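Local coordinates for protein Nsp15 (Middle East respiratory syndrome-related coronavirus, PDB 5YVD) that cleaves RNA as the viral endoribonuclease, probably on the 3' side of uridylates, and assembles into a hexamer, at residues D216-K221 against Y227-V232; L245-G250 against L294-F299; F43-T48 against N52-L57; D118-C123 against V167-K172; I79-V84 against I107-A112. All blocks are in the same frame, centred on the assembly; numbering follows the deposited sequence.

Contact 1: residues D216-K221 against Y227-V232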
# COMPACT_ATOMS: atom_id res chain seq x y z
N ASP A 216 36.27 14.13 39.40
CA ASP A 216 36.67 14.39 40.79
C ASP A 216 36.95 15.89 41.06
O ASP A 216 36.61 16.40 42.14
CB ASP A 216 37.87 13.52 41.17
CG ASP A 216 38.11 13.49 42.66
OD1 ASP A 216 37.25 12.94 43.39
OD2 ASP A 216 39.15 14.02 43.10
N VAL A 217 37.52 16.58 40.07
CA VAL A 217 37.83 18.02 40.17
C VAL A 217 36.56 18.89 40.19
O VAL A 217 36.52 19.96 40.81
CB VAL A 217 38.75 18.44 38.99
CG1 VAL A 217 38.96 19.94 38.95
CG2 VAL A 217 40.09 17.72 39.08
N PHE A 218 35.52 18.43 39.50
CA PHE A 218 34.28 19.18 39.37
C PHE A 218 33.44 18.99 40.64
O PHE A 218 32.96 19.97 41.25
CB PHE A 218 33.54 18.72 38.10
CG PHE A 218 32.23 19.43 37.86
CD1 PHE A 218 32.16 20.53 37.03
CD2 PHE A 218 31.06 18.97 38.45
CE1 PHE A 218 30.97 21.19 36.81
CE2 PHE A 218 29.86 19.61 38.25
CZ PHE A 218 29.81 20.73 37.42
N ILE A 219 33.24 17.73 41.04
CA ILE A 219 32.50 17.43 42.25
C ILE A 219 33.00 18.30 43.40
O ILE A 219 32.20 18.90 44.14
CB ILE A 219 32.58 15.91 42.61
CG1 ILE A 219 31.70 15.09 41.65
CG2 ILE A 219 32.08 15.66 44.03
CD1 ILE A 219 31.83 13.60 41.81
N LYS A 220 34.32 18.39 43.53
CA LYS A 220 34.93 19.14 44.62
C LYS A 220 34.87 20.66 44.43
O LYS A 220 34.68 21.39 45.40
CB LYS A 220 36.37 18.67 44.86
CG LYS A 220 36.43 17.25 45.41
CD LYS A 220 37.83 16.66 45.31
CE LYS A 220 37.88 15.27 45.92
NZ LYS A 220 39.22 14.62 45.81
N LYS A 221 35.03 21.14 43.20
CA LYS A 221 34.86 22.56 42.94
C LYS A 221 33.50 23.13 43.35
O LYS A 221 33.41 24.28 43.80
CB LYS A 221 35.07 22.85 41.47
CG LYS A 221 34.70 24.27 41.06
CD LYS A 221 35.47 24.71 39.83
CE LYS A 221 34.96 26.06 39.34
NZ LYS A 221 35.73 26.55 38.18
N TYR A 227 26.10 14.23 46.83
CA TYR A 227 25.02 14.28 45.86
C TYR A 227 25.11 13.24 44.73
O TYR A 227 24.40 13.34 43.71
CB TYR A 227 24.92 15.70 45.31
CG TYR A 227 24.59 16.69 46.39
CD1 TYR A 227 23.30 16.84 46.84
CD2 TYR A 227 25.60 17.42 47.03
CE1 TYR A 227 22.99 17.72 47.87
CE2 TYR A 227 25.30 18.32 48.06
CZ TYR A 227 23.99 18.46 48.47
OH TYR A 227 23.68 19.34 49.47
N ALA A 228 25.98 12.25 44.91
CA ALA A 228 26.08 11.13 43.99
C ALA A 228 26.21 11.48 42.51
O ALA A 228 25.73 10.74 41.65
CB ALA A 228 24.87 10.22 44.18
N PHE A 229 26.86 12.59 42.19
CA PHE A 229 26.96 13.01 40.78
C PHE A 229 27.53 11.92 39.89
O PHE A 229 27.19 11.83 38.71
CB PHE A 229 27.77 14.30 40.64
CG PHE A 229 26.93 15.49 40.36
CD1 PHE A 229 27.21 16.32 39.28
CD2 PHE A 229 25.79 15.75 41.12
CE1 PHE A 229 26.39 17.41 39.00
CE2 PHE A 229 24.96 16.82 40.83
CZ PHE A 229 25.27 17.65 39.77
N GLU A 230 28.41 11.10 40.45
CA GLU A 230 29.03 10.01 39.72
C GLU A 230 27.92 9.15 39.14
O GLU A 230 27.84 8.94 37.92
CB GLU A 230 29.96 9.22 40.67
CG GLU A 230 31.40 8.96 40.21
CD GLU A 230 32.09 10.15 39.58
OE1 GLU A 230 32.91 10.78 40.27
OE2 GLU A 230 31.82 10.43 38.39
N HIS A 231 27.02 8.70 40.02
CA HIS A 231 25.88 7.87 39.61
C HIS A 231 24.86 8.66 38.77
O HIS A 231 24.53 8.27 37.65
CB HIS A 231 25.17 7.30 40.86
CG HIS A 231 24.13 6.27 40.55
ND1 HIS A 231 24.42 4.93 40.40
CD2 HIS A 231 22.80 6.38 40.37
CE1 HIS A 231 23.32 4.25 40.14
NE2 HIS A 231 22.32 5.11 40.12
N VAL A 232 24.41 9.79 39.30
CA VAL A 232 23.25 10.46 38.76
C VAL A 232 23.56 11.16 37.44
O VAL A 232 22.86 10.99 36.44
CB VAL A 232 22.65 11.46 39.80
CG1 VAL A 232 21.49 12.21 39.20
CG2 VAL A 232 22.18 10.74 41.05
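Phe-218 presents a ring edge to Phe-229, its CE2 lying 4.2 Å from CE1 of Phe-229, while the Phe-229 ring meets that edge at a slant. The two rings come together in a helix-loop-helix unit of the EndoU-like nuclease domain, where helix 215-221 turns through a short loop into helix 229-234. In the plane of the Phe-229 ring, at its edge, lies the carbonyl oxygen of Tyr-227, two residues earlier in the chain. The Phe-218 ring also packs edge-to-face with Phe-210 and meets Tyr-222 at an incline, and both phenylalanines touch Leu-224 in the connecting loop. Phe-218 CG is anti to the backbone N (chi1 -180°), a setting that carries its ring from its own helix across to Phe-229. Ile-219 completes the apolar part, its CG1 running past CB of Phe-229 in the reverse direction at 4.1 Å. Leu-296 and Val-300 of helix 296-304 touch Phe-218 and Phe-229 respectively, tying the two helices to the body of the domain. The outer margin is polar. Glu-230, exposed and bent at chi2, folds its carboxylate back toward the first helix, where Ser-215 OG hydrogen-bonds to OE1. That same oxygen, Glu-230 OE1, lies across the end of Ile-219, 3.4 Å from CD1.

Contact 2: residues L245-G250 against L294-F299; sequences LHLLIG and LKLDDF
Leu-247 is the centre of this buried contact, and both of its methyls are engaged. Leu-247 CD1 sits 3.6 Å from CD1 of Phe-299, and CD2 lies over a face of the same ring, so the isobutyl group straddles the base of the phenyl. Leu-247 CD2 also meets CD1 of Leu-296 at 3.7 Å, those two side chains crossing nearly at right angles. Leu-247 CD1 also approaches CB of Leu-294 at 4.1 Å. Placing CG anti to the backbone N (chi1 -167°) sends Leu-247 into this apolar pocket. A second shell links the backbones: a water accepts from Ile-249 N at 2.9 Å and donates to Leu-294 O at 3.0 Å, bridging them near the starts of the two helices. Leu-247 and Lys-295 are the N-cap residues of helices 248-255 and 296-304, and Glu-207 OE2 takes the N-H of Leu-296. Around them, helix 205-212 packs on Ile-249 and Leu-296, while helix 229-234 covers Phe-299 through Val-232 and Val-233.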
# COMPACT_ATOMS: atom_id res chain seq x y z
N LEU A 245 22.52 8.37 35.12
CA LEU A 245 22.54 9.11 33.87
C LEU A 245 21.16 9.70 33.52
O LEU A 245 20.57 9.36 32.51
CB LEU A 245 23.11 8.25 32.74
CG LEU A 245 23.62 9.01 31.50
CD1 LEU A 245 24.96 9.72 31.74
CD2 LEU A 245 23.74 8.07 30.31
N HIS A 246 20.65 10.59 34.37
CA HIS A 246 19.31 11.12 34.20
C HIS A 246 19.28 12.58 33.72
O HIS A 246 18.20 13.18 33.55
CB HIS A 246 18.51 10.92 35.49
CG HIS A 246 18.34 9.47 35.86
ND1 HIS A 246 17.55 8.60 35.13
CD2 HIS A 246 18.89 8.73 36.85
CE1 HIS A 246 17.62 7.39 35.67
NE2 HIS A 246 18.43 7.45 36.71
N LEU A 247 20.45 13.16 33.44
CA LEU A 247 20.51 14.56 33.06
C LEU A 247 21.19 14.65 31.71
O LEU A 247 22.19 13.99 31.49
CB LEU A 247 21.25 15.38 34.11
CG LEU A 247 21.08 16.89 33.95
CD1 LEU A 247 19.70 17.32 34.41
CD2 LEU A 247 22.16 17.68 34.69
N LEU A 248 20.65 15.46 30.81
CA LEU A 248 21.04 15.38 29.41
C LEU A 248 22.49 15.78 29.20
O LEU A 248 23.20 15.16 28.39
CB LEU A 248 20.15 16.21 28.49
CG LEU A 248 20.59 16.13 27.01
CD1 LEU A 248 20.34 14.74 26.42
CD2 LEU A 248 19.93 17.18 26.12
N ILE A 249 22.95 16.81 29.90
CA ILE A 249 24.33 17.24 29.73
C ILE A 249 25.31 16.07 30.03
O ILE A 249 26.34 15.93 29.36
CB ILE A 249 24.63 18.50 30.58
CG1 ILE A 249 26.04 19.04 30.28
CG2 ILE A 249 24.45 18.21 32.06
CD1 ILE A 249 26.31 20.41 30.88
N GLY A 250 24.97 15.25 31.01
CA GLY A 250 25.77 14.07 31.34
C GLY A 250 25.72 13.00 30.25
O GLY A 250 26.73 12.36 29.95
N LEU A 294 17.82 19.84 32.04
CA LEU A 294 17.81 21.07 32.82
C LEU A 294 19.16 21.75 32.70
O LEU A 294 20.19 21.08 32.58
CB LEU A 294 17.54 20.78 34.29
CG LEU A 294 16.18 20.17 34.57
CD1 LEU A 294 16.21 19.49 35.95
CD2 LEU A 294 15.07 21.21 34.46
N LYS A 295 19.14 23.07 32.76
CA LYS A 295 20.33 23.84 33.07
C LYS A 295 20.95 23.15 34.28
O LYS A 295 20.24 22.85 35.23
CB LYS A 295 19.95 25.27 33.41
CG LYS A 295 21.13 26.22 33.58
CD LYS A 295 21.51 26.89 32.27
CE LYS A 295 20.55 28.02 31.89
NZ LYS A 295 20.67 29.22 32.76
N LEU A 296 22.24 22.85 34.23
CA LEU A 296 22.86 22.05 35.29
C LEU A 296 22.80 22.78 36.64
O LEU A 296 22.57 22.16 37.68
CB LEU A 296 24.30 21.70 34.94
CG LEU A 296 25.19 21.07 36.01
CD1 LEU A 296 24.72 19.67 36.37
CD2 LEU A 296 26.61 21.04 35.51
N ASP A 297 23.00 24.09 36.61
CA ASP A 297 22.86 24.91 37.80
C ASP A 297 21.49 24.72 38.45
O ASP A 297 21.36 24.64 39.67
CB ASP A 297 23.02 26.39 37.47
CG ASP A 297 24.31 26.70 36.77
OD1 ASP A 297 25.20 27.26 37.43
OD2 ASP A 297 24.43 26.39 35.56
N ASP A 298 20.46 24.66 37.63
CA ASP A 298 19.11 24.47 38.17
C ASP A 298 18.93 23.08 38.82
O ASP A 298 18.30 22.92 39.88
CB ASP A 298 18.09 24.74 37.07
CG ASP A 298 18.08 26.20 36.62
OD1 ASP A 298 18.43 27.09 37.44
OD2 ASP A 298 17.68 26.47 35.48
N PHE A 299 19.50 22.06 38.18
CA PHE A 299 19.48 20.71 38.73
C PHE A 299 20.23 20.65 40.05
O PHE A 299 19.81 19.97 40.98
CB PHE A 299 20.12 19.75 37.74
CG PHE A 299 20.09 18.31 38.17
CD1 PHE A 299 18.96 17.55 37.97
CD2 PHE A 299 21.21 17.71 38.71
CE1 PHE A 299 18.94 16.22 38.32
CE2 PHE A 299 21.20 16.38 39.07
CZ PHE A 299 20.06 15.63 38.87
O HOH W 1 20.97 18.81 30.76

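Contact 3: residues F43-T48 against N52-L57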
# COMPACT_ATOMS: atom_id res chain seq x y z
N PHE A 43 7.14 15.01 -1.58
CA PHE A 43 6.67 14.82 -0.22
C PHE A 43 6.60 13.34 0.16
O PHE A 43 6.31 12.48 -0.68
CB PHE A 43 5.30 15.48 -0.05
CG PHE A 43 4.77 15.44 1.34
CD1 PHE A 43 5.27 16.29 2.31
CD2 PHE A 43 3.73 14.56 1.68
CE1 PHE A 43 4.76 16.27 3.60
CE2 PHE A 43 3.23 14.52 2.96
CZ PHE A 43 3.74 15.38 3.93
N GLU A 44 6.88 13.07 1.44
CA GLU A 44 6.90 11.71 1.99
C GLU A 44 6.03 11.71 3.27
O GLU A 44 6.41 12.23 4.34
CB GLU A 44 8.35 11.27 2.26
CG GLU A 44 8.61 9.76 2.28
CD GLU A 44 10.00 9.38 1.76
OE1 GLU A 44 10.29 9.70 0.59
OE2 GLU A 44 10.80 8.76 2.52
N ASN A 45 4.84 11.16 3.12
CA ASN A 45 3.88 11.13 4.19
C ASN A 45 4.38 10.28 5.32
O ASN A 45 4.57 9.09 5.13
CB ASN A 45 2.59 10.51 3.67
CG ASN A 45 1.46 10.64 4.66
OD1 ASN A 45 1.61 11.24 5.72
ND2 ASN A 45 0.31 10.10 4.30
N LYS A 46 4.54 10.88 6.50
CA LYS A 46 4.79 10.10 7.73
C LYS A 46 3.66 10.23 8.74
O LYS A 46 3.84 9.98 9.91
CB LYS A 46 6.10 10.54 8.37
CG LYS A 46 7.27 10.66 7.41
CD LYS A 46 7.53 9.35 6.69
CE LYS A 46 8.97 9.28 6.21
NZ LYS A 46 9.34 7.86 5.96
N THR A 47 2.49 10.58 8.24
CA THR A 47 1.32 10.93 9.04
C THR A 47 0.36 9.77 9.03
O THR A 47 0.54 8.81 8.27
CB THR A 47 0.66 12.16 8.40
OG1 THR A 47 1.61 13.22 8.44
CG2 THR A 47 -0.50 12.62 9.16
N THR A 48 -0.67 9.83 9.88
CA THR A 48 -1.80 8.91 9.78
C THR A 48 -2.88 9.47 8.89
O THR A 48 -3.98 8.90 8.81
CB THR A 48 -2.44 8.56 11.15
OG1 THR A 48 -3.08 9.72 11.72
CG2 THR A 48 -1.38 7.92 12.11
N ASN A 52 -2.45 13.23 0.44
CA ASN A 52 -2.66 14.53 -0.20
C ASN A 52 -3.00 15.64 0.81
O ASN A 52 -2.77 16.82 0.56
CB ASN A 52 -3.73 14.47 -1.30
CG ASN A 52 -5.06 14.03 -0.78
OD1 ASN A 52 -5.15 13.07 -0.02
ND2 ASN A 52 -6.11 14.74 -1.16
N ILE A 53 -3.52 15.24 1.97
CA ILE A 53 -3.91 16.17 3.01
C ILE A 53 -2.71 16.53 3.86
O ILE A 53 -2.50 17.70 4.22
CB ILE A 53 -4.99 15.55 3.92
CG1 ILE A 53 -6.23 15.21 3.12
CG2 ILE A 53 -5.40 16.51 5.04
CD1 ILE A 53 -7.08 16.40 2.75
N ALA A 54 -1.92 15.50 4.18
CA ALA A 54 -0.72 15.67 4.97
C ALA A 54 0.21 16.65 4.27
O ALA A 54 0.82 17.50 4.89
CB ALA A 54 -0.04 14.35 5.17
N PHE A 55 0.27 16.52 2.96
CA PHE A 55 1.03 17.42 2.11
C PHE A 55 0.51 18.84 2.16
O PHE A 55 1.30 19.78 2.05
CB PHE A 55 0.96 16.90 0.67
CG PHE A 55 1.52 17.84 -0.37
CD1 PHE A 55 2.84 18.27 -0.31
CD2 PHE A 55 0.74 18.23 -1.44
CE1 PHE A 55 3.35 19.10 -1.29
CE2 PHE A 55 1.24 19.07 -2.41
CZ PHE A 55 2.54 19.50 -2.33
N GLU A 56 -0.81 19.00 2.26
CA GLU A 56 -1.42 20.34 2.28
C GLU A 56 -1.11 21.04 3.61
O GLU A 56 -0.73 22.20 3.66
CB GLU A 56 -2.94 20.25 2.02
CG GLU A 56 -3.71 21.57 2.09
CD GLU A 56 -5.22 21.45 1.85
OE1 GLU A 56 -5.63 20.56 1.08
OE2 GLU A 56 -6.00 22.26 2.43
N LEU A 57 -1.23 20.29 4.70
CA LEU A 57 -0.97 20.85 6.01
C LEU A 57 0.48 21.21 6.15
O LEU A 57 0.82 22.26 6.69
CB LEU A 57 -1.33 19.84 7.07
CG LEU A 57 -2.82 19.54 7.19
CD1 LEU A 57 -3.11 18.55 8.31
CD2 LEU A 57 -3.60 20.83 7.40
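Asn-45 OD1 faces two ways, accepting the backbone N-H of Thr-47 at 2.7 Å while resting 3.6 Å from the methyl CB of Ala-54. The first interaction makes an Asx turn, which carries the chain out of strand 38-44 toward helix 51-59 in the N-terminal oligomerisation domain. The N-H is fairly straight onto the oxygen (151°), but it arrives from above the carbonyl plane. At the other end of the amide, ND2 donates to Leu-49 O and Thr-51 OG1, so both ends of the group are tied and its rotation is fixed. Thr-47 OG1 comes to 3.8 Å from the same Ala-54 CB, so the oxygens of Asn-45 and Thr-47 both face the methyl from the side of segment 43-48. The rest of the contact is aromatic. Phe-43, CG anti to its N (chi1 -176°), lays one ring face against the helix backbone, with CA of Phe-55 3.8 Å from the ring centroid in a CH-pi contact. The Phe-43 and Phe-55 rings themselves are inclined, their planes at 52°. Leu-2 and Ile-5 of helix 2-12 pack on Phe-55, and Asn-52, one turn before Glu-56, bonds to the backbone of Val-24 and Val-26 of a neighbouring subunit. At the strand end, Phe-43 CB lies 3.7 Å from Phe-55 CD1.

Contact 4: residues D118-C123 against V167-K172; sequences DIRDNC and VKQPVK. Unlike the reference sequence in segment 118-123: Cys-123 (reference Gly).
Arg-120 and Pro-170 approach from opposite directions, the guanidinium of one nearing the ring of the other where two surface loops of the middle domain meet. The arginine belongs to a type I beta turn, Asp-118 to Asp-121, that follows strand 115-118, and the proline to the loop leading into strand 174-178. Arg-120 NH1 ends 3.8 Å from Pro-170 CG, which meets the guanidinium at a slant. Gln-169 comes in nearly perpendicular to the arginine, its amide plane turned 46° from the guanidinium, and its OE1 lies near the guanidinium plane at the edge, 4.1 Å from Arg-120 NH1. What aims the arginine is Asp-118. The carboxylate is gripped side-on: Arg-120 NE donates to Asp-118 OD1 at 3.0 Å and Arg-120 NH2 to Asp-118 OD2 at 2.7 Å, each oxygen using its syn lone pair. OD1 also accepts the backbone N-H of Arg-120, closing an Asx turn, so one carboxylate holds both ends of this residue. A bend at chi3 (-67°) brings the head round to this chelation and turns NH1 toward the other loop. The loops are joined further by Ser-65, whose backbone O accepts from Arg-120 NH1 and whose OG bonds to Pro-170 O. Beyond, Ala-283 of a neighbouring subunit packs on Gln-169. Asp-118 OD1 lies 13° out of the guanidinium plane of Arg-120, and OD2 is tilted further from it.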
# COMPACT_ATOMS: atom_id res chain seq x y z
N ASP A 118 -3.07 32.92 18.41
CA ASP A 118 -1.79 33.65 18.29
C ASP A 118 -2.00 35.12 17.92
O ASP A 118 -2.80 35.45 17.06
CB ASP A 118 -0.88 32.95 17.25
CG ASP A 118 0.55 33.52 17.20
OD1 ASP A 118 0.73 34.70 16.77
OD2 ASP A 118 1.51 32.78 17.55
N ILE A 119 -1.23 36.01 18.57
CA ILE A 119 -1.31 37.44 18.30
C ILE A 119 -1.00 37.78 16.83
O ILE A 119 -1.49 38.76 16.32
CB ILE A 119 -0.37 38.22 19.23
CG1 ILE A 119 -0.62 39.74 19.15
CG2 ILE A 119 1.08 37.96 18.87
CD1 ILE A 119 -1.28 40.31 20.37
N ARG A 120 -0.17 36.99 16.16
CA ARG A 120 0.22 37.33 14.79
C ARG A 120 -0.90 37.11 13.76
O ARG A 120 -0.78 37.55 12.62
CB ARG A 120 1.48 36.58 14.38
CG ARG A 120 2.73 37.17 15.02
CD ARG A 120 3.90 36.20 15.08
NE ARG A 120 3.63 35.10 16.00
CZ ARG A 120 4.49 34.12 16.27
NH1 ARG A 120 5.71 34.08 15.71
NH2 ARG A 120 4.12 33.19 17.12
N ASP A 121 -1.99 36.45 14.16
CA ASP A 121 -3.17 36.32 13.31
C ASP A 121 -4.16 37.42 13.66
O ASP A 121 -4.58 37.55 14.82
CB ASP A 121 -3.80 34.96 13.47
CG ASP A 121 -2.82 33.85 13.22
OD1 ASP A 121 -2.03 33.98 12.26
OD2 ASP A 121 -2.83 32.85 13.99
N ASN A 122 -4.50 38.23 12.67
CA ASN A 122 -5.45 39.31 12.84
C ASN A 122 -6.71 38.77 13.54
O ASN A 122 -7.22 37.71 13.19
CB ASN A 122 -5.76 39.95 11.47
CG ASN A 122 -6.70 41.14 11.57
OD1 ASN A 122 -7.76 41.17 10.94
ND2 ASN A 122 -6.33 42.12 12.38
N CYS A 123 -7.13 39.47 14.59
CA CYS A 123 -8.36 39.21 15.34
C CYS A 123 -8.37 37.99 16.25
O CYS A 123 -9.40 37.70 16.85
CB CYS A 123 -9.59 39.19 14.41
SG CYS A 123 -9.89 40.79 13.61
N VAL A 167 18.07 38.57 17.17
CA VAL A 167 17.00 37.66 16.68
C VAL A 167 15.82 38.39 16.00
O VAL A 167 15.30 39.35 16.53
CB VAL A 167 16.51 36.73 17.80
CG1 VAL A 167 15.48 37.42 18.69
CG2 VAL A 167 15.95 35.47 17.19
N LYS A 168 15.41 37.95 14.82
CA LYS A 168 14.41 38.68 14.03
C LYS A 168 13.05 37.99 13.94
O LYS A 168 12.18 38.42 13.20
CB LYS A 168 14.92 38.99 12.60
CG LYS A 168 16.16 39.89 12.47
CD LYS A 168 16.38 40.91 13.59
CE LYS A 168 15.28 41.97 13.68
NZ LYS A 168 15.56 43.15 12.82
N GLN A 169 12.87 36.93 14.71
CA GLN A 169 11.56 36.40 15.03
C GLN A 169 11.51 36.52 16.52
O GLN A 169 12.55 36.50 17.16
CB GLN A 169 11.44 34.92 14.67
CG GLN A 169 11.35 34.61 13.18
CD GLN A 169 9.97 34.87 12.57
OE1 GLN A 169 8.95 34.84 13.25
NE2 GLN A 169 9.94 35.09 11.28
N PRO A 170 10.32 36.62 17.09
CA PRO A 170 10.26 36.64 18.55
C PRO A 170 10.68 35.31 19.17
O PRO A 170 10.48 34.23 18.58
CB PRO A 170 8.78 36.91 18.83
CG PRO A 170 8.03 36.43 17.61
CD PRO A 170 8.99 36.63 16.45
N VAL A 171 11.29 35.39 20.35
CA VAL A 171 11.70 34.23 21.13
C VAL A 171 11.04 34.25 22.52
O VAL A 171 10.69 33.21 23.11
CB VAL A 171 13.24 34.21 21.25
CG1 VAL A 171 13.71 33.06 22.14
CG2 VAL A 171 13.89 34.10 19.88
N LYS A 172 10.87 35.44 23.08
CA LYS A 172 10.24 35.55 24.38
C LYS A 172 8.73 35.62 24.19
O LYS A 172 8.19 36.63 23.69
CB LYS A 172 10.76 36.78 25.15
CG LYS A 172 10.18 36.92 26.56
CD LYS A 172 11.13 36.55 27.67
CE LYS A 172 11.79 35.20 27.50
NZ LYS A 172 12.54 34.91 28.74

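Contact 5: residues I79-V84 against I107-A112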
# COMPACT_ATOMS: atom_id res chain seq x y z
N ILE A 79 -5.68 22.04 19.86
CA ILE A 79 -5.78 22.42 18.43
C ILE A 79 -5.41 23.91 18.24
O ILE A 79 -5.41 24.68 19.22
CB ILE A 79 -7.20 22.12 17.95
CG1 ILE A 79 -7.39 22.43 16.47
CG2 ILE A 79 -8.23 22.88 18.76
CD1 ILE A 79 -8.64 21.77 15.91
N CYS A 80 -5.05 24.31 17.03
CA CYS A 80 -4.69 25.71 16.80
C CYS A 80 -5.78 26.44 15.99
O CYS A 80 -6.51 25.83 15.21
CB CYS A 80 -3.32 25.81 16.11
SG CYS A 80 -1.86 25.39 17.10
N TYR A 81 -5.88 27.76 16.18
CA TYR A 81 -6.90 28.58 15.53
C TYR A 81 -6.38 29.29 14.32
O TYR A 81 -5.67 30.28 14.43
CB TYR A 81 -7.45 29.62 16.50
CG TYR A 81 -8.62 30.43 15.95
CD1 TYR A 81 -8.44 31.76 15.56
CD2 TYR A 81 -9.91 29.88 15.84
CE1 TYR A 81 -9.50 32.52 15.07
CE2 TYR A 81 -10.97 30.64 15.35
CZ TYR A 81 -10.76 31.96 14.97
OH TYR A 81 -11.82 32.73 14.50
N LYS A 82 -6.76 28.79 13.16
CA LYS A 82 -6.49 29.42 11.88
C LYS A 82 -5.03 29.34 11.50
O LYS A 82 -4.58 30.03 10.60
CB LYS A 82 -7.02 30.86 11.83
CG LYS A 82 -8.51 30.94 11.52
CD LYS A 82 -8.98 32.39 11.53
CE LYS A 82 -10.03 32.66 10.47
NZ LYS A 82 -11.22 31.79 10.63
N PHE A 83 -4.31 28.45 12.15
CA PHE A 83 -2.97 28.10 11.71
C PHE A 83 -2.69 26.67 12.10
O PHE A 83 -3.44 26.05 12.81
CB PHE A 83 -1.90 29.06 12.28
CG PHE A 83 -1.68 28.94 13.77
CD1 PHE A 83 -2.52 29.60 14.66
CD2 PHE A 83 -0.64 28.18 14.28
CE1 PHE A 83 -2.33 29.47 16.02
CE2 PHE A 83 -0.45 28.07 15.66
CZ PHE A 83 -1.30 28.71 16.52
N VAL A 84 -1.57 26.17 11.63
CA VAL A 84 -1.19 24.79 11.86
C VAL A 84 0.31 24.79 12.05
O VAL A 84 1.03 25.59 11.44
CB VAL A 84 -1.62 23.92 10.66
CG1 VAL A 84 -0.48 23.70 9.68
CG2 VAL A 84 -2.23 22.62 11.15
N ILE A 107 -12.49 21.22 11.93
CA ILE A 107 -13.67 21.01 12.75
C ILE A 107 -14.25 22.37 13.10
O ILE A 107 -13.57 23.38 13.00
CB ILE A 107 -13.32 20.25 14.03
CG1 ILE A 107 -12.40 21.10 14.93
CG2 ILE A 107 -12.69 18.92 13.66
CD1 ILE A 107 -11.90 20.34 16.14
N ASP A 108 -15.51 22.40 13.50
CA ASP A 108 -16.13 23.66 13.89
C ASP A 108 -15.43 24.20 15.13
O ASP A 108 -15.14 23.46 16.07
CB ASP A 108 -17.63 23.48 14.15
CG ASP A 108 -18.40 24.80 14.14
OD1 ASP A 108 -18.24 25.57 13.16
OD2 ASP A 108 -19.15 25.07 15.10
N VAL A 109 -15.16 25.50 15.12
CA VAL A 109 -14.55 26.18 16.26
C VAL A 109 -15.24 25.83 17.59
O VAL A 109 -14.58 25.49 18.58
CB VAL A 109 -14.52 27.72 16.06
CG1 VAL A 109 -15.93 28.29 15.86
CG2 VAL A 109 -13.81 28.40 17.22
N ASN A 110 -16.57 25.88 17.58
CA ASN A 110 -17.34 25.59 18.78
C ASN A 110 -17.07 24.15 19.23
O ASN A 110 -17.22 23.19 18.47
CB ASN A 110 -18.85 25.83 18.56
CG ASN A 110 -19.22 27.32 18.39
OD1 ASN A 110 -20.39 27.64 18.33
ND2 ASN A 110 -18.24 28.21 18.33
N SER A 111 -16.59 24.04 20.46
CA SER A 111 -16.49 22.80 21.22
C SER A 111 -15.75 23.21 22.49
O SER A 111 -15.26 24.34 22.59
CB SER A 111 -15.79 21.66 20.44
OG SER A 111 -14.98 22.14 19.38
N ALA A 112 -15.70 22.32 23.49
CA ALA A 112 -15.05 22.66 24.75
C ALA A 112 -13.64 22.04 24.87
O ALA A 112 -13.33 21.41 25.87
CB ALA A 112 -15.93 22.25 25.92
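Ile-79 and Ile-107 meet tip to tip, their CD1 methyls 3.6 Å apart, and this is the close part of the contact. Ile-79 is extended, with CG1 anti to the backbone N (chi1 -178°), and it reaches from strand 79-80, at the margin of the middle-domain sheet, toward the loop 107-112. Ile-107 answers with CG1 set between its own N and carbonyl carbon (chi1 66°), a rotation that swings CD1 inward, and its CG1 comes to 3.9 Å from CD1 of Ile-79. Ala-97 and Ile-99, in the same long connection as Ile-107, also pack on the buried Ile-79. Toward the surface the fit relaxes. Tyr-81 and Val-109 approach at a slant, CE2 of the Tyr-81 ring lying 4.1 Å from CG2 of Val-109, with both residues partly exposed. Each also touches Ile-115 of the adjacent strand, and the Tyr-81 ring meets that of Phe-117. One face of Tyr-81 carries the aliphatic part of its sequence neighbour, with Lys-82 CG 4.0 Å above the plane. At the far end of the loop, Asn-110 and Ser-111 pack against Ala-112 and Ser-111 of a neighbouring subunit. The direct side-chain contacts between the segments are apolar, consistent with van der Waals packing and not directional bonding, while a backbone hydrogen bond from Ile-107 to Thr-98 helps to place the loop.

In the fold
Along the chain the order is contact 3, contact 5, contact 4, contact 1, contact 2, following the N-terminal oligomerisation, middle and nuclease ranges. Contacts 1 and 2 share one nuclease helical layer, with centres 12 Å apart: Phe-218 and Val-232 of the first pack on Leu-296 and Phe-299 of the second. Contacts 4 and 5 have centres 19 Å apart; contact 4 starts at the end of strand 115-118, and strand 79-80 of contact 5 pairs with it. Contact 3 touches contact 5 alone of these two, Leu-57 against Val-84. Contacts 1 and 3 lie on opposite sides of the chain's centre, about 48 Å apart between centres, so the nuclease helices of contact 1 lie far from the N-terminal region, where contact 3 meets other subunits.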